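Local coordinates for odorant-binding protein 2a (Homo sapiens, PDB 4RUN) that binds and carries small hydrophobic volatile molecules in nasal mucus, with higher affinity for aldehydes and large fatty acids, at residues Pro118-Leu122 with Glu123-Glu127. The protein carries 2 engineered substitutions. Sequence-based numbering, arbitrary orientation.
Sequences PNTNL and EALEE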
ATOM      1  N   PRO A 118       1.914  -9.470  11.045  1.00 72.43           N
ATOM      2  CA  PRO A 118       3.143  -8.956  10.429  1.00 70.89           C
ATOM      3  C   PRO A 118       3.953 -10.028   9.713  1.00 69.63           C
ATOM      4  O   PRO A 118       4.824  -9.700   8.894  1.00 73.56           O
ATOM      5  CB  PRO A 118       3.932  -8.429  11.625  1.00 74.08           C
ATOM      6  CG  PRO A 118       3.503  -9.309  12.759  1.00 76.46           C
ATOM      7  CD  PRO A 118       2.074  -9.689  12.496  1.00 75.49           C
ATOM      8  N   ASN A 119       3.671 -11.292  10.009  1.00 67.72           N
ATOM      9  CA  ASN A 119       4.378 -12.382   9.373  1.00 65.14           C
ATOM     10  C   ASN A 119       3.871 -12.627   7.981  1.00 61.75           C
ATOM     11  O   ASN A 119       2.714 -12.355   7.678  1.00 59.79           O
ATOM     12  CB  ASN A 119       4.204 -13.626  10.187  1.00 69.18           C
ATOM     13  CG  ASN A 119       4.550 -13.383  11.628  1.00 75.08           C
ATOM     14  OD1 ASN A 119       3.728 -13.589  12.519  1.00 82.68           O
ATOM     15  ND2 ASN A 119       5.737 -12.854  11.860  1.00 73.93           N
ATOM     16  N   THR A 120       4.760 -13.138   7.141  1.00 59.42           N
ATOM     17  CA  THR A 120       4.431 -13.469   5.777  1.00 58.15           C
ATOM     18  C   THR A 120       4.675 -14.935   5.477  1.00 58.99           C
ATOM     19  O   THR A 120       5.623 -15.549   5.965  1.00 61.67           O
ATOM     20  CB  THR A 120       5.253 -12.613   4.807  1.00 58.19           C
ATOM     21  OG1 THR A 120       5.177 -11.236   5.204  1.00 57.52           O
ATOM     22  CG2 THR A 120       4.743 -12.764   3.391  1.00 58.35           C
ATOM     23  N   ASN A 121       3.798 -15.492   4.658  1.00 58.24           N
ATOM     24  CA  ASN A 121       3.957 -16.836   4.162  1.00 57.63           C
ATOM     25  C   ASN A 121       4.400 -16.662   2.718  1.00 51.54           C
ATOM     26  O   ASN A 121       4.009 -15.697   2.059  1.00 47.01           O
ATOM     27  CB  ASN A 121       2.628 -17.578   4.273  1.00 63.47           C
ATOM     28  CG  ASN A 121       2.739 -19.069   3.975  1.00 70.53           C
ATOM     29  OD1 ASN A 121       3.622 -19.516   3.243  1.00 75.69           O
ATOM     30  ND2 ASN A 121       1.810 -19.844   4.517  1.00 75.58           N
ATOM     31  N   LEU A 122       5.257 -17.558   2.245  1.00 49.00           N
ATOM     32  CA  LEU A 122       5.693 -17.536   0.863  1.00 46.30           C
ATOM     33  C   LEU A 122       4.504 -17.741  -0.066  1.00 47.53           C
ATOM     34  O   LEU A 122       4.482 -17.192  -1.155  1.00 48.84           O
ATOM     35  CB  LEU A 122       6.752 -18.610   0.609  1.00 45.82           C
ATOM     36  CG  LEU A 122       7.226 -18.731  -0.844  1.00 45.42           C
ATOM     37  CD1 LEU A 122       7.714 -17.393  -1.390  1.00 43.52           C
ATOM     38  CD2 LEU A 122       8.310 -19.780  -0.978  1.00 46.96           C
ATOM     39  N   GLU A 123       3.515 -18.519   0.354  1.00 50.38           N
ATOM     40  CA  GLU A 123       2.362 -18.800  -0.500  1.00 53.47           C
ATOM     41  C   GLU A 123       1.561 -17.516  -0.719  1.00 50.27           C
ATOM     42  O   GLU A 123       1.036 -17.289  -1.796  1.00 50.46           O
ATOM     43  CB  GLU A 123       1.485 -19.918   0.084  1.00 59.45           C
ATOM     44  CG  GLU A 123       0.615 -20.612  -0.958  1.00 67.60           C
ATOM     45  CD  GLU A 123      -0.006 -21.937  -0.482  1.00 78.06           C
ATOM     46  OE1 GLU A 123      -0.113 -22.184   0.750  1.00 81.74           O
ATOM     47  OE2 GLU A 123      -0.387 -22.753  -1.359  1.00 80.67           O
ATOM     48  N   ALA A 124       1.523 -16.655   0.282  1.00 47.95           N
ATOM     49  CA  ALA A 124       0.866 -15.372   0.148  1.00 46.81           C
ATOM     50  C   ALA A 124       1.603 -14.427  -0.824  1.00 46.14           C
ATOM     51  O   ALA A 124       0.977 -13.731  -1.632  1.00 44.44           O
ATOM     52  CB  ALA A 124       0.738 -14.735   1.508  1.00 46.91           C
ATOM     53  N   LEU A 125       2.931 -14.436  -0.773  1.00 45.11           N
ATOM     54  CA  LEU A 125       3.720 -13.657  -1.714  1.00 44.59           C
ATOM     55  C   LEU A 125       3.505 -14.131  -3.127  1.00 44.12           C
ATOM     56  O   LEU A 125       3.559 -13.344  -4.064  1.00 44.30           O
ATOM     57  CB  LEU A 125       5.217 -13.752  -1.383  1.00 47.50           C
ATOM     58  CG  LEU A 125       5.689 -12.985  -0.149  1.00 49.30           C
ATOM     59  CD1 LEU A 125       7.165 -13.241   0.109  1.00 51.44           C
ATOM     60  CD2 LEU A 125       5.433 -11.503  -0.340  1.00 48.06           C
ATOM     61  N   GLU A 126       3.296 -15.427  -3.287  1.00 45.83           N
ATOM     62  CA  GLU A 126       3.064 -15.995  -4.598  1.00 49.38           C
ATOM     63  C   GLU A 126       1.711 -15.609  -5.187  1.00 47.64           C
ATOM     64  O   GLU A 126       1.598 -15.378  -6.389  1.00 46.63           O
ATOM     65  CB  GLU A 126       3.107 -17.507  -4.500  1.00 55.21           C
ATOM     66  CG  GLU A 126       3.882 -18.138  -5.620  1.00 60.91           C
ATOM     67  CD  GLU A 126       5.355 -17.913  -5.454  1.00 61.60           C
ATOM     68  OE1 GLU A 126       5.898 -18.436  -4.468  1.00 66.02           O
ATOM     69  OE2 GLU A 126       5.949 -17.225  -6.297  1.00 59.10           O
ATOM     70  N   GLU A 127       0.682 -15.600  -4.351  1.00 47.86           N
ATOM     71  CA  GLU A 127      -0.649 -15.167  -4.794  1.00 51.03           C
ATOM     72  C   GLU A 127      -0.621 -13.693  -5.182  1.00 49.84           C
ATOM     73  O   GLU A 127      -1.262 -13.292  -6.155  1.00 49.10           O
ATOM     74  CB  GLU A 127      -1.696 -15.380  -3.701  1.00 52.51           C
ATOM     75  CG  GLU A 127      -2.002 -16.830  -3.427  1.00 55.58           C
ATOM     76  CD  GLU A 127      -2.504 -17.549  -4.656  1.00 57.97           C
ATOM     77  OE1 GLU A 127      -1.927 -18.616  -4.969  1.00 68.38           O
ATOM     78  OE2 GLU A 127      -3.465 -17.057  -5.299  1.00 58.72           O
TER
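N121 is the N-cap of helix 122-134, the helix that follows the last long strand of the lipocalin barrel, and its side chain accepts a hydrogen bond from the backbone of E123. The bond, N121 OD1 to E123 N, measures 3.1 Å and is nearly straight at the hydrogen (173°), although the donor sits well above the plane of the amide. With chi1 at -171°, the N121 amide swings away from its backbone N to the carbonyl side of the residue, where OD1 reaches the E123 N-H from ahead of the helix start and the amide lies alongside the E123 side chain. Backbone bonds continue the start of the helix: L125 N donates to N121 O at 3.3 Å, E126 N to L122 O at 3.0 Å, and A124 N adds a weak bond to N121 O. The carbonyl of N121 thus takes two amide donors while its side chain takes a third, so one residue serves three N-H groups of the first turn. N119 O accepts from K17 NZ, tying the incoming loop to strand 12-21. Apolar packing lies beside this polar cap. The methyl CG2 of T120 meets CG of L125 at 3.7 Å, the two side chains roughly perpendicular; L125 also touches A18 on strand 12-21, which joins the helix to the barrel wall, and M144 in a loop. Cutting L125 back to an alanine is likely to leave the T120 methyl without its apolar partner and open a gap between helix and strand. A124, buried, packs on T92 and D94. L122 and E126, one turn apart, extend in a common direction, and a kink in the E126 chain turns its OE1 to within 3.7 Å of L122 CD1.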